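Local coordinates for extracellular solute-binding protein family 1 (PDB 4R2F) that binds a glucose disaccharide, laminaribiose, and probably delivers such sugars to a membrane transporter as its extracellular solute-binding protein, at residues A[39-47]-A[92-100]; A[147-156]-A[307-315]. All blocks are in the same frame, centred on the assembly; numbering follows the deposited sequence.

Interaction 1. Residues A[39-47]-A[92-100]; sequences AIKFWDMPW and TGPAVSTGG. With BGC (beta-D-glucopyranose), chain B; BGC (beta-D-glucopyranose), chain C.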
loop_
_atom_site.group_PDB
_atom_site.type_symbol
_atom_site.label_atom_id
_atom_site.label_comp_id
_atom_site.label_asym_id
_atom_site.label_seq_id
_atom_site.Cartn_x
_atom_site.Cartn_y
_atom_site.Cartn_z
ATOM N N ALA A 39 -2.543 -15.549 26.244
ATOM C CA ALA A 39 -2.810 -14.279 25.567
ATOM C C ALA A 39 -2.849 -14.418 24.043
ATOM O O ALA A 39 -2.078 -15.175 23.461
ATOM C CB ALA A 39 -1.774 -13.241 25.964
ATOM N N ILE A 40 -3.746 -13.683 23.396
ATOM C CA ILE A 40 -3.768 -13.647 21.930
ATOM C C ILE A 40 -2.722 -12.637 21.494
ATOM O O ILE A 40 -2.837 -11.465 21.805
ATOM C CB ILE A 40 -5.172 -13.282 21.364
ATOM C CG1 ILE A 40 -6.128 -14.475 21.515
ATOM C CG2 ILE A 40 -5.115 -12.836 19.905
ATOM C CD1 ILE A 40 -5.614 -15.783 20.955
ATOM N N LYS A 41 -1.696 -13.107 20.783
ATOM C CA LYS A 41 -0.698 -12.203 20.215
ATOM C C LYS A 41 -1.168 -11.567 18.920
ATOM O O LYS A 41 -1.439 -12.266 17.948
ATOM C CB LYS A 41 0.612 -12.943 19.959
ATOM C CG LYS A 41 1.298 -13.379 21.244
ATOM C CD LYS A 41 2.456 -14.302 20.936
ATOM C CE LYS A 41 3.099 -14.764 22.227
ATOM N NZ LYS A 41 4.184 -15.722 21.911
ATOM N N PHE A 42 -1.211 -10.238 18.919
ATOM C CA PHE A 42 -1.544 -9.452 17.747
ATOM C C PHE A 42 -0.305 -8.702 17.296
ATOM O O PHE A 42 0.271 -7.920 18.053
ATOM C CB PHE A 42 -2.647 -8.481 18.091
ATOM C CG PHE A 42 -3.057 -7.575 16.960
ATOM C CD1 PHE A 42 -3.428 -8.090 15.728
ATOM C CD2 PHE A 42 -3.135 -6.212 17.157
ATOM C CE1 PHE A 42 -3.815 -7.248 14.714
ATOM C CE2 PHE A 42 -3.545 -5.361 16.154
ATOM C CZ PHE A 42 -3.870 -5.872 14.926
ATOM N N TRP A 43 0.115 -8.953 16.061
ATOM C CA TRP A 43 1.200 -8.208 15.448
ATOM C C TRP A 43 0.630 -7.217 14.446
ATOM O O TRP A 43 -0.210 -7.572 13.612
ATOM C CB TRP A 43 2.151 -9.158 14.720
ATOM C CG TRP A 43 3.022 -10.015 15.615
ATOM C CD1 TRP A 43 2.930 -10.177 16.972
ATOM C CD2 TRP A 43 4.109 -10.839 15.187
ATOM N NE1 TRP A 43 3.900 -11.057 17.412
ATOM C CE2 TRP A 43 4.638 -11.472 16.340
ATOM C CE3 TRP A 43 4.696 -11.098 13.940
ATOM C CZ2 TRP A 43 5.720 -12.363 16.284
ATOM C CZ3 TRP A 43 5.786 -11.974 13.885
ATOM C CH2 TRP A 43 6.280 -12.599 15.058
ATOM N N ASP A 44 1.168 -6.003 14.481
ATOM C CA ASP A 44 0.679 -4.875 13.694
ATOM C C ASP A 44 1.869 -4.127 13.078
ATOM O O ASP A 44 2.980 -4.190 13.602
ATOM C CB ASP A 44 -0.094 -3.924 14.614
ATOM C CG ASP A 44 -1.036 -2.960 13.849
ATOM O OD1 ASP A 44 -1.451 -3.284 12.711
ATOM O OD2 ASP A 44 -1.407 -1.910 14.419
ATOM N N MET A 45 1.638 -3.407 11.985
ATOM C CA MET A 45 2.715 -2.730 11.274
ATOM C C MET A 45 2.703 -1.244 11.691
ATOM O O MET A 45 1.721 -0.758 12.274
ATOM C CB MET A 45 2.512 -2.854 9.754
ATOM C CG MET A 45 2.338 -4.278 9.206
ATOM S SD MET A 45 3.517 -5.513 9.775
ATOM C CE MET A 45 4.959 -4.929 8.938
ATOM N N PRO A 46 3.749 -0.499 11.329
ATOM C CA PRO A 46 3.689 0.934 11.506
ATOM C C PRO A 46 2.958 1.500 10.304
ATOM O O PRO A 46 3.571 1.841 9.289
ATOM C CB PRO A 46 5.179 1.357 11.554
ATOM C CG PRO A 46 5.958 0.073 11.602
ATOM C CD PRO A 46 5.085 -0.903 10.872
ATOM N N TRP A 47 1.640 1.503 10.393
ATOM C CA TRP A 47 0.772 1.959 9.320
ATOM C C TRP A 47 0.812 3.449 8.986
ATOM O O TRP A 47 0.645 3.837 7.844
ATOM C CB TRP A 47 -0.648 1.437 9.511
ATOM C CG TRP A 47 -0.728 -0.032 9.252
ATOM C CD1 TRP A 47 -0.858 -1.021 10.174
ATOM C CD2 TRP A 47 -0.645 -0.679 7.984
ATOM N NE1 TRP A 47 -0.870 -2.239 9.559
ATOM C CE2 TRP A 47 -0.747 -2.055 8.211
ATOM C CE3 TRP A 47 -0.504 -0.223 6.675
ATOM C CZ2 TRP A 47 -0.711 -2.979 7.182
ATOM C CZ3 TRP A 47 -0.471 -1.141 5.659
ATOM C CH2 TRP A 47 -0.572 -2.502 5.915
ATOM N N THR A 92 7.008 -19.233 16.260
ATOM C CA THR A 92 7.097 -18.098 17.202
ATOM C C THR A 92 6.278 -16.890 16.722
ATOM O O THR A 92 6.505 -15.756 17.144
ATOM C CB THR A 92 8.560 -17.658 17.376
ATOM O OG1 THR A 92 9.149 -17.494 16.083
ATOM C CG2 THR A 92 9.354 -18.713 18.186
ATOM N N GLY A 93 5.291 -17.156 15.873
ATOM C CA GLY A 93 4.475 -16.109 15.268
ATOM C C GLY A 93 3.231 -15.793 16.087
ATOM O O GLY A 93 2.963 -16.430 17.125
ATOM N N PRO A 94 2.443 -14.813 15.614
ATOM C CA PRO A 94 1.276 -14.355 16.347
ATOM C C PRO A 94 0.041 -15.213 16.102
ATOM O O PRO A 94 0.030 -16.074 15.194
ATOM C CB PRO A 94 1.067 -12.965 15.767
ATOM C CG PRO A 94 1.403 -13.163 14.324
ATOM C CD PRO A 94 2.583 -14.102 14.332
ATOM N N ALA A 95 -1.005 -14.948 16.883
ATOM C CA ALA A 95 -2.329 -15.525 16.642
ATOM C C ALA A 95 -3.088 -14.769 15.537
ATOM O O ALA A 95 -3.838 -15.365 14.744
ATOM C CB ALA A 95 -3.144 -15.503 17.933
ATOM N N VAL A 96 -2.897 -13.454 15.521
ATOM C CA VAL A 96 -3.561 -12.539 14.614
ATOM C C VAL A 96 -2.584 -11.465 14.176
ATOM O O VAL A 96 -1.735 -11.024 14.960
ATOM C CB VAL A 96 -4.718 -11.795 15.323
ATOM C CG1 VAL A 96 -5.495 -10.927 14.341
ATOM C CG2 VAL A 96 -5.643 -12.773 16.026
ATOM N N SER A 97 -2.727 -11.004 12.940
ATOM C CA SER A 97 -1.911 -9.907 12.462
ATOM C C SER A 97 -2.502 -9.126 11.311
ATOM O O SER A 97 -3.389 -9.600 10.565
ATOM C CB SER A 97 -0.506 -10.419 12.043
ATOM O OG SER A 97 -0.459 -10.867 10.700
ATOM N N THR A 98 -1.994 -7.909 11.169
ATOM C CA THR A 98 -2.006 -7.216 9.896
ATOM C C THR A 98 -0.663 -7.518 9.224
ATOM O O THR A 98 0.103 -8.365 9.680
ATOM C CB THR A 98 -2.190 -5.703 10.065
ATOM O OG1 THR A 98 -1.082 -5.136 10.802
ATOM C CG2 THR A 98 -3.456 -5.433 10.789
ATOM N N GLY A 99 -0.389 -6.876 8.115
ATOM C CA GLY A 99 0.877 -7.123 7.422
ATOM C C GLY A 99 0.706 -6.853 5.959
ATOM O O GLY A 99 -0.076 -5.986 5.567
ATOM N N GLY A 100 1.432 -7.603 5.145
ATOM C CA GLY A 100 1.406 -7.406 3.729
ATOM C C GLY A 100 0.018 -7.605 3.157
ATOM O O GLY A 100 -0.785 -8.367 3.683
HETATM C C2 BGC B . 2.253 2.060 3.548
HETATM C C3 BGC B . 2.861 0.674 3.284
HETATM C C4 BGC B . 4.370 0.825 3.044
HETATM C C5 BGC B . 5.023 1.619 4.205
HETATM C C6 BGC B . 6.546 1.748 4.074
HETATM C C1 BGC B . 3.038 2.779 4.661
HETATM O O1 BGC B . 2.546 4.104 4.859
HETATM O O2 BGC B . 0.865 1.916 3.893
HETATM O O3 BGC B . 2.136 0.063 2.184
HETATM O O4 BGC B . 5.058 -0.427 2.931
HETATM O O5 BGC B . 4.416 2.882 4.245
HETATM O O6 BGC B . 6.877 2.312 2.804
HETATM C C2 BGC C . 0.801 -1.807 1.565
HETATM C C3 BGC C . 0.754 -3.325 1.744
HETATM C C4 BGC C . 1.993 -3.958 1.125
HETATM C C5 BGC C . 3.249 -3.325 1.708
HETATM C C6 BGC C . 4.522 -3.843 1.025
HETATM C C1 BGC C . 2.064 -1.342 2.270
HETATM O O2 BGC C . -0.352 -1.188 2.123
HETATM O O3 BGC C . -0.422 -3.862 1.140
HETATM O O4 BGC C . 2.033 -5.344 1.442
HETATM O O5 BGC C . 3.194 -1.900 1.581
HETATM O O6 BGC C . 4.572 -3.500 -0.377
HETATM O O HOH W 1 4.505 -17.200 19.135
#
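Trp-43 lays one indole face on the ring of Pro-94: Pro-94 CB stands 3.5 Å from the centroid of the five-membered ring, 10° off its normal, a CH-pi contact, while Pro-94 CD lies over the middle of the indole. With CG beside the backbone N (chi1 -72°), the indole runs back over Pro-94 toward Gly-93. With Trp-43 cut back to alanine, the Pro-94 ring would probably lose its aromatic cover and a gap would be likely to open next to helix 80-89. On the opposite face of the sheet Phe-42 CD1 meets Val-96 CG1 at 3.8 Å; near the start of the strand Ile-40 CG2 rests on Ala-95 CB. Backbone bonds join the strands in parallel: Lys-41 O accepts from both Ala-95 N and Val-96 N, Trp-43 N gives to Val-96 O (3.0 Å), and Thr-98 N gives to Trp-43 O. Among side chains, Thr-98 OG1 donates to the anti lone pair of Asp-44 OD1 (2.7 Å); Asp-44 OD2 is held by Tyr-72 and Tyr-52, so the carboxylate is fixed at both oxygens. Thr-98 OG1 also lies at the Trp-47 edge, 3.2 Å from NE1. A water links Lys-41 NZ to Gly-93 O. Strands 40-44 and 96-97 are parallel neighbours in an alpha/beta lobe of the kind found in solute-binding proteins; the chain beyond their C-terminal ends brings Trp-47 and Gly-100 to the sugar pocket.

Interaction 2. Residues A[147-156]-A[307-315]; sequences VAVPWQLDIR and LIFPNNIMM. With BGC (beta-D-glucopyranose), chain C; BGC (beta-D-glucopyranose), chain B.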
loop_
_atom_site.group_PDB
_atom_site.type_symbol
_atom_site.label_atom_id
_atom_site.label_comp_id
_atom_site.label_asym_id
_atom_site.label_seq_id
_atom_site.Cartn_x
_atom_site.Cartn_y
_atom_site.Cartn_z
ATOM N N VAL A 147 -9.637 -16.259 3.488
ATOM C CA VAL A 147 -8.271 -16.282 4.000
ATOM C C VAL A 147 -7.984 -15.157 5.012
ATOM O O VAL A 147 -7.042 -15.252 5.787
ATOM C CB VAL A 147 -7.199 -16.277 2.893
ATOM C CG1 VAL A 147 -7.427 -17.411 1.910
ATOM C CG2 VAL A 147 -7.144 -14.953 2.187
ATOM N N ALA A 148 -8.800 -14.105 4.999
ATOM C CA ALA A 148 -8.609 -12.931 5.857
ATOM C C ALA A 148 -9.831 -12.042 5.736
ATOM O O ALA A 148 -10.741 -12.341 4.960
ATOM C CB ALA A 148 -7.362 -12.148 5.427
ATOM N N VAL A 149 -9.841 -10.946 6.494
ATOM C CA VAL A 149 -10.942 -9.975 6.466
ATOM C C VAL A 149 -10.380 -8.587 6.146
ATOM O O VAL A 149 -9.418 -8.140 6.790
ATOM C CB VAL A 149 -11.660 -9.960 7.829
ATOM C CG1 VAL A 149 -12.797 -8.966 7.828
ATOM C CG2 VAL A 149 -12.163 -11.342 8.183
ATOM N N PRO A 150 -10.980 -7.882 5.169
ATOM C CA PRO A 150 -10.434 -6.561 4.846
ATOM C C PRO A 150 -10.543 -5.566 5.975
ATOM O O PRO A 150 -11.509 -5.610 6.718
ATOM C CB PRO A 150 -11.314 -6.090 3.678
ATOM C CG PRO A 150 -12.611 -6.819 3.878
ATOM C CD PRO A 150 -12.196 -8.169 4.380
ATOM N N TRP A 151 -9.582 -4.653 6.098
ATOM C CA TRP A 151 -9.704 -3.590 7.118
ATOM C C TRP A 151 -9.428 -2.187 6.612
ATOM O O TRP A 151 -9.864 -1.210 7.209
ATOM C CB TRP A 151 -8.882 -3.921 8.389
ATOM C CG TRP A 151 -7.403 -3.648 8.345
ATOM C CD1 TRP A 151 -6.441 -4.394 7.708
ATOM C CD2 TRP A 151 -6.709 -2.564 8.971
ATOM N NE1 TRP A 151 -5.206 -3.822 7.878
ATOM C CE2 TRP A 151 -5.335 -2.712 8.666
ATOM C CE3 TRP A 151 -7.106 -1.493 9.780
ATOM C CZ2 TRP A 151 -4.364 -1.825 9.141
ATOM C CZ3 TRP A 151 -6.152 -0.613 10.226
ATOM C CH2 TRP A 151 -4.785 -0.790 9.915
ATOM N N GLN A 152 -8.698 -2.075 5.511
ATOM C CA GLN A 152 -8.478 -0.795 4.884
ATOM C C GLN A 152 -7.967 -0.991 3.475
ATOM O O GLN A 152 -7.549 -2.098 3.096
ATOM C CB GLN A 152 -7.514 0.105 5.697
ATOM C CG GLN A 152 -6.236 -0.548 6.214
ATOM C CD GLN A 152 -4.987 -0.248 5.395
ATOM O OE1 GLN A 152 -5.018 -0.190 4.161
ATOM N NE2 GLN A 152 -3.874 -0.081 6.080
ATOM N N LEU A 153 -8.049 0.103 2.710
ATOM C CA LEU A 153 -7.623 0.156 1.350
ATOM C C LEU A 153 -6.553 1.205 1.211
ATOM O O LEU A 153 -6.809 2.396 1.346
ATOM C CB LEU A 153 -8.789 0.469 0.426
ATOM C CG LEU A 153 -9.914 -0.564 0.361
ATOM C CD1 LEU A 153 -11.183 0.070 -0.207
ATOM C CD2 LEU A 153 -9.466 -1.756 -0.453
ATOM N N ASP A 154 -5.342 0.763 0.919
ATOM C CA ASP A 154 -4.203 1.676 0.913
ATOM C C ASP A 154 -3.971 2.055 -0.529
ATOM O O ASP A 154 -3.415 1.287 -1.303
ATOM C CB ASP A 154 -2.990 0.998 1.538
ATOM C CG ASP A 154 -1.770 1.916 1.653
ATOM O OD1 ASP A 154 -1.890 3.150 1.518
ATOM O OD2 ASP A 154 -0.670 1.371 1.856
ATOM N N ILE A 155 -4.416 3.251 -0.867
ATOM C CA ILE A 155 -4.386 3.797 -2.211
ATOM C C ILE A 155 -3.217 4.786 -2.365
ATOM O O ILE A 155 -2.707 5.291 -1.371
ATOM C CB ILE A 155 -5.746 4.496 -2.514
ATOM C CG1 ILE A 155 -5.963 4.677 -4.023
ATOM C CG2 ILE A 155 -5.875 5.813 -1.777
ATOM C CD1 ILE A 155 -7.415 4.837 -4.407
ATOM N N ARG A 156 -2.814 5.041 -3.606
ATOM C CA ARG A 156 -1.584 5.771 -3.949
ATOM C C ARG A 156 -1.877 7.053 -4.732
ATOM O O ARG A 156 -1.757 7.091 -5.957
ATOM C CB ARG A 156 -0.641 4.864 -4.751
ATOM C CG ARG A 156 -0.039 3.743 -3.913
ATOM C CD ARG A 156 1.130 4.250 -3.071
ATOM N NE ARG A 156 1.505 3.287 -2.040
ATOM C CZ ARG A 156 0.839 3.081 -0.914
ATOM N NH1 ARG A 156 -0.196 3.840 -0.590
ATOM N NH2 ARG A 156 1.262 2.162 -0.061
ATOM N N LEU A 307 -3.031 2.787 -8.098
ATOM C CA LEU A 307 -2.591 1.566 -7.419
ATOM C C LEU A 307 -3.265 1.501 -6.050
ATOM O O LEU A 307 -3.291 2.496 -5.328
ATOM C CB LEU A 307 -1.092 1.579 -7.255
ATOM C CG LEU A 307 -0.480 0.442 -6.449
ATOM C CD1 LEU A 307 -0.804 -0.893 -7.123
ATOM C CD2 LEU A 307 1.015 0.630 -6.354
ATOM N N ILE A 308 -3.817 0.335 -5.716
ATOM C CA ILE A 308 -4.474 0.100 -4.432
ATOM C C ILE A 308 -4.096 -1.269 -3.845
ATOM O O ILE A 308 -3.876 -2.233 -4.588
ATOM C CB ILE A 308 -6.003 0.259 -4.580
ATOM C CG1 ILE A 308 -6.666 0.588 -3.239
ATOM C CG2 ILE A 308 -6.646 -0.978 -5.218
ATOM C CD1 ILE A 308 -8.109 1.056 -3.427
ATOM N N PHE A 309 -4.000 -1.314 -2.505
ATOM C CA PHE A 309 -3.690 -2.516 -1.720
ATOM C C PHE A 309 -4.902 -2.847 -0.841
ATOM O O PHE A 309 -5.330 -2.026 -0.032
ATOM C CB PHE A 309 -2.449 -2.335 -0.842
ATOM C CG PHE A 309 -1.211 -2.101 -1.632
ATOM C CD1 PHE A 309 -0.895 -0.822 -2.059
ATOM C CD2 PHE A 309 -0.390 -3.157 -1.995
ATOM C CE1 PHE A 309 0.240 -0.582 -2.834
ATOM C CE2 PHE A 309 0.754 -2.931 -2.762
ATOM C CZ PHE A 309 1.051 -1.640 -3.189
ATOM N N PRO A 310 -5.455 -4.055 -1.007
ATOM C CA PRO A 310 -6.567 -4.522 -0.201
ATOM C C PRO A 310 -6.098 -5.110 1.113
ATOM O O PRO A 310 -6.047 -6.331 1.274
ATOM C CB PRO A 310 -7.173 -5.612 -1.082
ATOM C CG PRO A 310 -6.011 -6.205 -1.780
ATOM C CD PRO A 310 -5.033 -5.070 -1.995
ATOM N N ASN A 311 -5.741 -4.257 2.060
ATOM C CA ASN A 311 -5.177 -4.758 3.303
ATOM C C ASN A 311 -6.188 -5.432 4.199
ATOM O O ASN A 311 -7.381 -5.104 4.192
ATOM C CB ASN A 311 -4.458 -3.642 4.049
ATOM C CG ASN A 311 -3.181 -3.235 3.347
ATOM O OD1 ASN A 311 -2.389 -4.089 2.952
ATOM N ND2 ASN A 311 -2.983 -1.938 3.166
ATOM N N ASN A 312 -5.690 -6.367 4.984
ATOM C CA ASN A 312 -6.550 -7.334 5.652
ATOM C C ASN A 312 -5.946 -7.830 6.965
ATOM O O ASN A 312 -4.745 -7.706 7.206
ATOM C CB ASN A 312 -6.801 -8.523 4.704
ATOM C CG ASN A 312 -5.520 -9.092 4.111
ATOM O OD1 ASN A 312 -5.061 -8.683 3.004
ATOM N ND2 ASN A 312 -4.910 -10.005 4.832
ATOM N N ILE A 313 -6.829 -8.319 7.833
ATOM C CA ILE A 313 -6.461 -8.897 9.097
ATOM C C ILE A 313 -6.597 -10.379 8.968
ATOM O O ILE A 313 -7.635 -10.888 8.513
ATOM C CB ILE A 313 -7.375 -8.426 10.261
ATOM C CG1 ILE A 313 -7.371 -6.905 10.342
ATOM C CG2 ILE A 313 -6.927 -9.002 11.603
ATOM C CD1 ILE A 313 -8.197 -6.352 11.485
ATOM N N MET A 314 -5.571 -11.067 9.457
ATOM C CA MET A 314 -5.424 -12.485 9.265
ATOM C C MET A 314 -5.203 -13.187 10.591
ATOM O O MET A 314 -4.670 -12.631 11.554
ATOM C CB MET A 314 -4.297 -12.780 8.243
ATOM C CG MET A 314 -2.881 -12.453 8.624
ATOM S SD MET A 314 -1.812 -12.229 7.191
ATOM C CE MET A 314 -2.094 -10.499 6.887
ATOM N N MET A 315 -5.702 -14.406 10.647
ATOM C CA MET A 315 -5.577 -15.251 11.828
ATOM C C MET A 315 -4.689 -16.446 11.449
ATOM O O MET A 315 -4.655 -16.836 10.283
ATOM C CB MET A 315 -6.986 -15.738 12.271
ATOM C CG MET A 315 -7.905 -14.705 12.887
ATOM S SD MET A 315 -9.487 -15.362 13.466
ATOM C CE MET A 315 -10.151 -15.868 11.915
HETATM C C2 BGC C . 0.801 -1.807 1.565
HETATM C C3 BGC C . 0.754 -3.325 1.744
HETATM C C4 BGC C . 1.993 -3.958 1.125
HETATM C C5 BGC C . 3.249 -3.325 1.708
HETATM C C6 BGC C . 4.522 -3.843 1.025
HETATM C C1 BGC C . 2.064 -1.342 2.270
HETATM O O2 BGC C . -0.352 -1.188 2.123
HETATM O O3 BGC C . -0.422 -3.862 1.140
HETATM O O4 BGC C . 2.033 -5.344 1.442
HETATM O O5 BGC C . 3.194 -1.900 1.581
HETATM O O6 BGC C . 4.572 -3.500 -0.377
HETATM C C2 BGC B . 2.253 2.060 3.548
HETATM C C3 BGC B . 2.861 0.674 3.284
HETATM C C4 BGC B . 4.370 0.825 3.044
HETATM C C5 BGC B . 5.023 1.619 4.205
HETATM C C6 BGC B . 6.546 1.748 4.074
HETATM C C1 BGC B . 3.038 2.779 4.661
HETATM O O1 BGC B . 2.546 4.104 4.859
HETATM O O2 BGC B . 0.865 1.916 3.893
HETATM O O3 BGC B . 2.136 0.063 2.184
HETATM O O4 BGC B . 5.058 -0.427 2.931
HETATM O O5 BGC B . 4.416 2.882 4.245
HETATM O O6 BGC B . 6.877 2.312 2.804
HETATM O O HOH W 2 -7.521 -15.276 8.590
HETATM O O HOH W 3 -2.973 -5.550 6.926
HETATM O O HOH W 4 -1.853 5.428 -8.052
#
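Asn-311 and Gln-152 run alongside each other with their amide planes perpendicular. Asn-311 ND2 donates to Gln-152 OE1 at 2.9 Å, nearly straight and within its own amide plane, but reaches OE1 from above the Gln-152 carbonyl plane. The same ND2 gives to O2 of the chain C glucose, and Asn-311 OD1 accepts from O3 of that sugar (2.7 Å), so Gln-152, in the second shell, helps set the rotation of the Asn-311 amide. Asp-154, its CG anti to the backbone N (chi1 -176°), brings its carboxylate within bonding distance of both sugars: OD2 takes the O2 hydroxyl of the chain B glucose and that of chain C, each at 2.6 Å. Arg-156 grips this carboxylate end-on, NH1 to OD1 and NH2 to OD2, both from above the carboxylate plane. Phe-309 lies aslant the guanidinium, planes 38° apart, with CE1 4.0 Å from Arg-156 NH2, and turns one face to C2 of the chain C glucose. Farther along, Ile-313 CG1 abuts Trp-151 CD1 at 3.8 Å, while Gln-152 CG sits over the indole face. Antiparallel backbone bonds, including the mutual pair of Val-149 and Ile-313, hold the strands together. Buried Asp-154 is thus matched by one arginine and two sugar hydroxyls; the salt bridge probably favours its charged form, which would make OD2, also held by Arg-156 NH2, a strong acceptor for the two sugar hydroxyls.

Interactions 1 and 2 have centres about 14 Å apart and belong to one sheet, in which strands 96-97 and 306-316 are antiparallel neighbours. Ser-97 O and Met-314 N, 2.9 Å apart, probably form a hydrogen bond across that seam, and Val-96 CG1 packs on Met-314 O. A second junction lies nearer the sugar: Trp-47 CE3 is 3.4 Å from Gln-152 NE2, and the rings of Trp-47 and Trp-151 meet edge-to-face. Both contacts border the laminaribiose. Interaction 2 supplies direct polar bonds to the glucose units, whereas interaction 1 adds close approaches, such as Gly-100 CA to O4 of the chain C glucose at 3.1 Å. Asp-395, His-207, Asn-203 and Gly-101 contribute further hydrogen bonds to the disaccharide.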